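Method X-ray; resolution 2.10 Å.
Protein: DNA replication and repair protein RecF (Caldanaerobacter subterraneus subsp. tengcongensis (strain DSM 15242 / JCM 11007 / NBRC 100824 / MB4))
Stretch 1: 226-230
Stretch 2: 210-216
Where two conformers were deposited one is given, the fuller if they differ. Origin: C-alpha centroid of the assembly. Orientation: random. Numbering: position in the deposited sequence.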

ATOM      1  N   LYS A 226      -3.471  -3.036  20.045  1.00 69.02           N
ATOM      2  CA  LYS A 226      -3.826  -4.076  19.084  1.00 70.72           C
ATOM      3  C   LYS A 226      -3.002  -3.961  17.802  1.00 68.07           C
ATOM      4  O   LYS A 226      -2.970  -2.891  17.178  1.00 70.83           O
ATOM      5  CB  LYS A 226      -5.326  -4.006  18.760  1.00 77.09           C
ATOM      6  N   LEU A 227      -2.340  -5.052  17.407  1.00 67.09           N
ATOM      7  CA  LEU A 227      -1.459  -5.045  16.232  1.00 59.89           C
ATOM      8  C   LEU A 227      -2.135  -5.630  15.013  1.00 58.89           C
ATOM      9  O   LEU A 227      -2.745  -6.702  15.081  1.00 69.88           O
ATOM     10  CB  LEU A 227      -0.158  -5.842  16.493  1.00 57.58           C
ATOM     11  CG  LEU A 227       1.010  -5.814  15.480  1.00 53.36           C
ATOM     12  CD1 LEU A 227       0.957  -6.870  14.379  1.00 58.12           C
ATOM     13  CD2 LEU A 227       1.185  -4.448  14.900  1.00 64.00           C
ATOM     14  N   GLU A 228      -1.992  -4.939  13.892  1.00 52.37           N
ATOM     15  CA  GLU A 228      -2.306  -5.540  12.609  1.00 61.65           C
ATOM     16  C   GLU A 228      -1.124  -5.370  11.630  1.00 50.38           C
ATOM     17  O   GLU A 228      -0.365  -4.397  11.708  1.00 47.49           O
ATOM     18  CB  GLU A 228      -3.598  -4.947  12.014  1.00 61.87           C
ATOM     19  CG  GLU A 228      -4.141  -5.742  10.818  1.00 66.48           C
ATOM     20  CD  GLU A 228      -4.232  -7.232  11.108  0.70 69.80           C
ATOM     21  OE1 GLU A 228      -3.259  -7.960  10.814  1.00 66.93           O
ATOM     22  OE2 GLU A 228      -5.271  -7.671  11.646  1.00 74.99           O
ATOM     23  N   ILE A 229      -0.966  -6.331  10.722  1.00 46.35           N
ATOM     24  CA  ILE A 229       0.058  -6.244   9.688  1.00 55.68           C
ATOM     25  C   ILE A 229      -0.556  -6.417   8.320  1.00 46.41           C
ATOM     26  O   ILE A 229      -1.212  -7.423   8.061  1.00 49.19           O
ATOM     27  CB  ILE A 229       1.180  -7.314   9.886  1.00 51.32           C
ATOM     28  CG1 ILE A 229       2.060  -6.928  11.069  1.00 45.35           C
ATOM     29  CG2 ILE A 229       2.046  -7.447   8.637  1.00 54.20           C
ATOM     30  CD1 ILE A 229       3.187  -7.847  11.303  1.00 55.48           C
ATOM     31  N   ILE A 230      -0.329  -5.442   7.444  1.00 43.01           N
ATOM     32  CA  ILE A 230      -0.831  -5.506   6.070  1.00 50.70           C
ATOM     33  C   ILE A 230       0.311  -5.723   5.082  1.00 47.54           C
ATOM     34  O   ILE A 230       1.237  -4.919   5.003  1.00 47.04           O
ATOM     35  CB  ILE A 230      -1.586  -4.222   5.663  1.00 48.72           C
ATOM     36  CG1 ILE A 230      -2.658  -3.877   6.697  1.00 50.64           C
ATOM     37  CG2 ILE A 230      -2.196  -4.386   4.273  1.00 45.79           C
ATOM     38  CD1 ILE A 230      -3.689  -4.956   6.861  1.00 56.95           C
TER
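Stretch 2 (210-216) KLKNSMS

Stretch 2 is a length of helix that begins before K210 and runs on past S216, and it packs along a strand that includes L227 to I230 and continues later in the chain. The two segments run nearly antiparallel, with an angle of 165° between their N-to-C directions, and their axes approach to 8.0 Å. Side chains from both segments meet in this gap. The register is consistent with the antiparallel direction: L227 lies nearest S216, with their CA atoms 5.1 Å apart, and I229 lies nearest K212, at 5.9 Å between CA atoms, so two residues along the strand correspond to about one turn back along the helix.

K226 precedes the strand, directs its CA-to-CB bond away from the helix and makes no contact; its side chain is not modelled beyond CB. The contact starts at L227, buried and pointing toward the helix. With chi1 in t and chi2 in m, its CD1 lies 3.6 Å from CG of K212 and 4.1 Å from CB of M215, and so reaches two helix residues three positions apart. At the same strand position, OG of S216 comes within 3.3 Å of the carbonyl O of L227 and 3.5 Å of its CB. S216, with chi1 in m, donates a hydrogen bond from OG to the carbonyl O of K212 at 3.0 Å, folding back on its own helix where the strand comes close.

E228 follows the alternation of an extended chain and points its CA-to-CB bond away, yet its end curls back. OE1 accepts a hydrogen bond from N of I229 at 2.8 Å and rests 3.5 Å from CG of K212. The contact with the lysine is therefore made through its aliphatic part. K212 itself starts toward the strand but its end leads away, and its NZ donates to OD1 of N213 at 2.7 Å. K212 thus meets the strand chiefly through CG and CB, while its amine turns to its own helix.

I229 points toward the helix again. Its N is 3.8 Å from CG of K212, while its chi1 m, chi2 t conformation extends CD1 to 3.8 Å from CD2 of L211, 3.9 Å from SD of M215 and 4.0 Å from CB of K212. One methyl thus meets three helix side chains. I230 is exposed and out of reach, and the contact ends before it.

The rule is alternation: L227 and I229 point toward the helix and carry most of the strand's covered surface, E228 between them points away, and 309 Å² is buried in all, with apolar packing prominent.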

ATOM      1  N   LYS A 210       2.898 -15.344  10.854  1.00 47.23           N
ATOM      2  CA  LYS A 210       3.529 -15.664  12.135  1.00 41.92           C
ATOM      3  C   LYS A 210       3.985 -14.409  12.853  1.00 35.65           C
ATOM      4  O   LYS A 210       3.837 -14.299  14.067  1.00 43.38           O
ATOM      5  CB  LYS A 210       4.709 -16.608  11.931  1.00 41.12           C
ATOM      6  CG  LYS A 210       4.289 -17.966  11.462  1.00 47.49           C
ATOM      7  CD  LYS A 210       5.483 -18.819  11.065  1.00 56.93           C
ATOM      8  CE  LYS A 210       5.044 -20.240  10.752  1.00 53.70           C
ATOM      9  NZ  LYS A 210       6.096 -20.992  10.035  1.00 58.63           N
ATOM     10  N   LEU A 211       4.531 -13.457  12.099  1.00 41.00           N
ATOM     11  CA  LEU A 211       4.998 -12.210  12.684  1.00 37.15           C
ATOM     12  C   LEU A 211       3.844 -11.489  13.385  1.00 43.79           C
ATOM     13  O   LEU A 211       3.975 -11.054  14.526  1.00 45.81           O
ATOM     14  CB  LEU A 211       5.623 -11.303  11.614  1.00 30.99           C
ATOM     15  CG  LEU A 211       6.165  -9.978  12.160  1.00 41.22           C
ATOM     16  CD1 LEU A 211       7.233 -10.299  13.200  1.00 45.66           C
ATOM     17  CD2 LEU A 211       6.736  -9.068  11.072  1.00 41.38           C
ATOM     18  N   LYS A 212       2.707 -11.380  12.709  1.00 47.36           N
ATOM     19  CA  LYS A 212       1.557 -10.687  13.294  1.00 47.90           C
ATOM     20  C   LYS A 212       1.071 -11.380  14.585  1.00 46.04           C
ATOM     21  O   LYS A 212       0.895 -10.723  15.611  1.00 52.23           O
ATOM     22  CB  LYS A 212       0.432 -10.575  12.258  1.00 54.22           C
ATOM     23  CG  LYS A 212      -0.679  -9.582  12.611  1.00 56.53           C
ATOM     24  CD  LYS A 212      -1.848 -10.266  13.281  1.00 62.56           C
ATOM     25  CE  LYS A 212      -2.452 -11.324  12.374  1.00 76.36           C
ATOM     26  NZ  LYS A 212      -1.831 -12.665  12.565  1.00 76.79           N
ATOM     27  N   ASN A 213       0.887 -12.699  14.547  1.00 41.63           N
ATOM     28  CA  ASN A 213       0.513 -13.463  15.746  1.00 49.45           C
ATOM     29  C   ASN A 213       1.423 -13.218  16.943  1.00 61.07           C
ATOM     30  O   ASN A 213       0.958 -12.928  18.045  1.00 60.03           O
ATOM     31  CB  ASN A 213       0.522 -14.970  15.474  1.00 54.22           C
ATOM     32  CG  ASN A 213      -0.455 -15.388  14.403  1.00 66.11           C
ATOM     33  OD1 ASN A 213      -1.484 -14.746  14.191  1.00 65.27           O
ATOM     34  ND2 ASN A 213      -0.140 -16.488  13.721  1.00 71.55           N
ATOM     35  N   SER A 214       2.726 -13.373  16.725  1.00 47.97           N
ATOM     36  CA  SER A 214       3.687 -13.229  17.803  0.65 47.87           C
ATOM     37  C   SER A 214       3.770 -11.789  18.290  1.00 45.98           C
ATOM     38  O   SER A 214       3.855 -11.537  19.487  1.00 48.46           O
ATOM     39  CB  SER A 214       5.076 -13.712  17.357  0.65 42.90           C
ATOM     40  OG  SER A 214       5.962 -13.714  18.455  0.65 39.54           O
ATOM     41  N   MET A 215       3.744 -10.840  17.365  1.00 44.17           N
ATOM     42  CA  MET A 215       3.824  -9.440  17.754  1.00 53.13           C
ATOM     43  C   MET A 215       2.581  -8.980  18.500  1.00 58.31           C
ATOM     44  O   MET A 215       2.678  -8.124  19.375  1.00 60.32           O
ATOM     45  CB  MET A 215       4.002  -8.529  16.546  1.00 53.57           C
ATOM     46  CG  MET A 215       5.340  -8.545  15.890  1.00 51.83           C
ATOM     47  SD  MET A 215       5.271  -7.332  14.561  1.00 46.72           S
ATOM     48  CE  MET A 215       5.681  -5.825  15.381  1.00 49.23           C
ATOM     49  N   SER A 216       1.418  -9.507  18.117  1.00 56.31           N
ATOM     50  CA  SER A 216       0.161  -9.161  18.791  1.00 60.27           C
ATOM     51  C   SER A 216       0.202  -9.621  20.233  1.00 60.17           C
ATOM     52  O   SER A 216      -0.316  -8.953  21.127  1.00 60.12           O
ATOM     53  CB  SER A 216      -1.041  -9.788  18.089  1.00 52.64           C
ATOM     54  OG  SER A 216      -1.318  -9.137  16.870  1.00 60.59           O
TER